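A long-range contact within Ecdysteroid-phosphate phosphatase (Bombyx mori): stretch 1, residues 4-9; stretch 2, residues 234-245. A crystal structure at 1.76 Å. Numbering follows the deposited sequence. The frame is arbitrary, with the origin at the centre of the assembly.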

# COMPACT_ATOMS: atom_id res chain seq x y z
N ARG A 4 -1.54 -8.91 33.02
CA ARG A 4 -1.02 -7.64 32.42
C ARG A 4 -1.82 -7.18 31.19
O ARG A 4 -2.55 -7.96 30.57
CB ARG A 4 0.49 -7.73 32.15
CG ARG A 4 1.31 -7.00 33.22
CD ARG A 4 2.66 -7.64 33.54
NE ARG A 4 3.61 -7.53 32.43
CZ ARG A 4 4.58 -6.62 32.33
NH1 ARG A 4 4.76 -5.70 33.28
NH2 ARG A 4 5.38 -6.63 31.27
N ARG A 5 -1.66 -5.90 30.86
CA ARG A 5 -2.48 -5.18 29.90
C ARG A 5 -1.54 -4.56 28.85
O ARG A 5 -0.38 -4.32 29.16
CB ARG A 5 -3.17 -4.05 30.66
CG ARG A 5 -4.27 -3.34 29.95
CD ARG A 5 -5.28 -2.83 30.96
NE ARG A 5 -4.90 -1.62 31.65
CZ ARG A 5 -5.47 -0.44 31.45
NH1 ARG A 5 -6.43 -0.31 30.56
NH2 ARG A 5 -5.08 0.62 32.15
N TRP A 6 -2.05 -4.31 27.64
CA TRP A 6 -1.27 -3.58 26.61
C TRP A 6 -1.71 -2.13 26.47
O TRP A 6 -2.90 -1.81 26.47
CB TRP A 6 -1.45 -4.21 25.23
CG TRP A 6 -0.95 -5.60 25.02
CD1 TRP A 6 -1.66 -6.76 25.12
CD2 TRP A 6 0.36 -5.97 24.59
NE1 TRP A 6 -0.87 -7.84 24.80
CE2 TRP A 6 0.38 -7.38 24.47
CE3 TRP A 6 1.53 -5.26 24.31
CZ2 TRP A 6 1.53 -8.09 24.08
CZ3 TRP A 6 2.67 -5.96 23.91
CH2 TRP A 6 2.66 -7.36 23.80
N VAL A 7 -0.74 -1.24 26.30
CA VAL A 7 -1.03 0.12 25.85
C VAL A 7 -0.14 0.37 24.63
O VAL A 7 1.08 0.14 24.66
CB VAL A 7 -0.80 1.17 26.96
CG1 VAL A 7 -0.99 2.57 26.43
CG2 VAL A 7 -1.76 0.91 28.16
N PHE A 8 -0.78 0.82 23.54
CA PHE A 8 -0.09 1.00 22.26
C PHE A 8 -0.12 2.44 21.85
O PHE A 8 -1.01 3.19 22.24
CB PHE A 8 -0.79 0.18 21.18
CG PHE A 8 -0.76 -1.29 21.42
CD1 PHE A 8 0.45 -1.98 21.40
CD2 PHE A 8 -1.93 -1.99 21.64
CE1 PHE A 8 0.48 -3.35 21.60
CE2 PHE A 8 -1.91 -3.38 21.84
CZ PHE A 8 -0.71 -4.05 21.82
N ALA A 9 0.86 2.84 21.02
CA ALA A 9 0.85 4.18 20.43
C ALA A 9 1.20 3.98 18.97
O ALA A 9 2.11 3.20 18.63
CB ALA A 9 1.86 5.08 21.08
N ARG A 234 3.53 -2.69 28.39
CA ARG A 234 2.71 -3.60 29.17
C ARG A 234 2.91 -3.32 30.64
O ARG A 234 3.99 -2.90 31.06
CB ARG A 234 3.03 -5.06 28.88
CG ARG A 234 2.47 -5.53 27.57
CD ARG A 234 2.54 -7.02 27.46
NE ARG A 234 1.40 -7.64 28.13
CZ ARG A 234 1.04 -8.90 27.97
NH1 ARG A 234 1.74 -9.69 27.16
NH2 ARG A 234 -0.01 -9.38 28.62
N GLY A 235 1.85 -3.55 31.41
CA GLY A 235 1.86 -3.34 32.85
C GLY A 235 0.49 -3.56 33.44
O GLY A 235 -0.38 -4.14 32.78
N LYS A 236 0.27 -3.12 34.67
CA LYS A 236 1.31 -2.53 35.52
C LYS A 236 2.30 -3.60 36.01
O LYS A 236 1.97 -4.78 36.05
CB LYS A 236 0.66 -1.85 36.72
CG LYS A 236 -0.49 -0.90 36.38
CD LYS A 236 -0.81 0.02 37.57
CE LYS A 236 -1.67 -0.68 38.59
NZ LYS A 236 -1.97 0.23 39.74
N PRO A 237 3.54 -3.19 36.36
CA PRO A 237 4.07 -1.84 36.20
C PRO A 237 4.49 -1.68 34.74
O PRO A 237 4.86 -2.66 34.08
CB PRO A 237 5.29 -1.84 37.11
CG PRO A 237 5.79 -3.25 37.01
CD PRO A 237 4.55 -4.11 36.92
N TRP A 238 4.44 -0.45 34.24
CA TRP A 238 4.59 -0.21 32.81
C TRP A 238 6.02 -0.40 32.27
O TRP A 238 6.92 0.36 32.63
CB TRP A 238 4.05 1.18 32.47
CG TRP A 238 2.60 1.31 32.83
CD1 TRP A 238 2.06 2.05 33.86
CD2 TRP A 238 1.50 0.65 32.20
NE1 TRP A 238 0.69 1.89 33.89
CE2 TRP A 238 0.32 1.04 32.87
CE3 TRP A 238 1.39 -0.24 31.11
CZ2 TRP A 238 -0.95 0.58 32.50
CZ3 TRP A 238 0.14 -0.69 30.74
CH2 TRP A 238 -1.02 -0.27 31.43
N ASP A 239 6.19 -1.42 31.42
CA ASP A 239 7.47 -1.72 30.74
C ASP A 239 7.36 -1.52 29.21
O ASP A 239 6.42 -2.02 28.59
CB ASP A 239 7.87 -3.19 30.96
CG ASP A 239 8.31 -3.50 32.38
OD1 ASP A 239 9.27 -2.87 32.88
OD2 ASP A 239 7.70 -4.41 33.00
N VAL A 240 8.35 -0.84 28.62
CA VAL A 240 8.52 -0.77 27.16
C VAL A 240 8.93 -2.13 26.60
O VAL A 240 10.00 -2.66 26.95
CB VAL A 240 9.58 0.30 26.74
CG1 VAL A 240 9.96 0.14 25.27
CG2 VAL A 240 9.08 1.70 27.02
N VAL A 241 8.08 -2.70 25.74
CA VAL A 241 8.28 -4.04 25.22
C VAL A 241 8.08 -4.09 23.70
O VAL A 241 7.54 -3.16 23.10
CB VAL A 241 7.36 -5.08 25.89
CG1 VAL A 241 7.54 -5.04 27.41
CG2 VAL A 241 5.89 -4.84 25.52
N SER A 242 8.50 -5.20 23.11
CA SER A 242 8.23 -5.46 21.70
C SER A 242 6.72 -5.53 21.47
O SER A 242 6.00 -6.20 22.22
CB SER A 242 8.88 -6.78 21.30
OG SER A 242 8.62 -7.03 19.93
N PRO A 243 6.21 -4.82 20.45
CA PRO A 243 4.80 -5.05 20.12
C PRO A 243 4.51 -6.49 19.62
O PRO A 243 5.43 -7.18 19.18
CB PRO A 243 4.48 -3.98 19.06
CG PRO A 243 5.67 -3.01 19.09
CD PRO A 243 6.83 -3.79 19.58
N PRO A 244 3.25 -6.95 19.71
CA PRO A 244 2.92 -8.34 19.35
C PRO A 244 2.93 -8.65 17.86
O PRO A 244 2.79 -9.82 17.48
CB PRO A 244 1.50 -8.50 19.90
CG PRO A 244 0.94 -7.09 19.88
CD PRO A 244 2.07 -6.19 20.18
N CYS A 245 3.06 -7.62 17.03
CA CYS A 245 3.13 -7.79 15.58
C CYS A 245 4.37 -7.08 15.01
O CYS A 245 4.86 -6.12 15.64
CB CYS A 245 1.84 -7.29 14.93
SG CYS A 245 1.63 -5.50 14.95

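Contacts between the two ends of a polypeptide often follow a simple plan: a short piece of β-sheet fixes the register, and side chains on its faces and at its end supply most of the buried surface. Ecdysteroid-phosphate phosphatase offers a compact example, in which residues separated by at least 228 positions in sequence bury 707 Å² between them, both sides summed.

The backbone sets the frame. R5 and G235 form an antiparallel hydrogen-bonded pair, with R5 N donating to G235 O at 2.9 Å and G235 N returning a longer bond to R5 O at 3.3 Å. The next pair, W6 and R234, is antiparallel but not hydrogen-bonded, and its CA atoms come within 4.7 Å of each other. Here R234 CA approaches R5 O at 3.2 Å in a CA-H...O contact, so that this carbonyl oxygen meets both a peptide nitrogen and a CA hydrogen. Glycine suits position 235, where the chain is about to turn: an ideally placed CB on G235 would lie 2.7 Å from P237 C and clash with it. Cis peptide bonds precede both K236 and P237, and the hairpin is closed by R234 N to D239 O (3.0 Å) and D239 N to R234 O (2.7 Å).

Because W6 and R234 are directly paired, their side chains emerge on the same face of the sheet, and this is where aromatic and cationic packing dominates. The guanidinium of R234 lies flat on the indole, with centres 4.2 Å apart and planes inclined by 24°. The aliphatic part of the arginine contributes as well: R234 CD sits 3.4 Å from the centroid of the W6 six-membered ring, almost exactly on the ring normal. P244 covers the opposite face, its CD 4.1 Å from the same centroid, so the tryptophan is sandwiched between an arginine and a proline. Such a broad, flat ring can accept both partners at once. The stacking has a price, since R234 NE is buried without a polar partner, although R234 NH2 makes a weak hydrogen bond to R4 O at 3.5 Å.

Charge pairing acts at the outer end of the contact. The exposed R4 reaches over the turn, its CA-to-CB bond directed toward the other stretch, and R4 NH1 forms a salt bridge with D239 OD2 at 3.2 Å. The length of the arginine lets it span the turn; R4 CG passes 3.4 Å from G235 O on the way.

Apolar contacts complete the interface. V7 CG2 packs against W238 CH2 at 3.6 Å, both residues buried; the CA-to-CB bond of W238 points away from the first stretch, yet its long side chain brings the ring back within reach. Further along the strand, F8 CE1 touches P244 CD at 3.6 Å, while W6 CZ3 meets V241 CG2 at 3.8 Å. P244 thus serves two aromatic residues with one compact ring, and CD is its nearest atom to both.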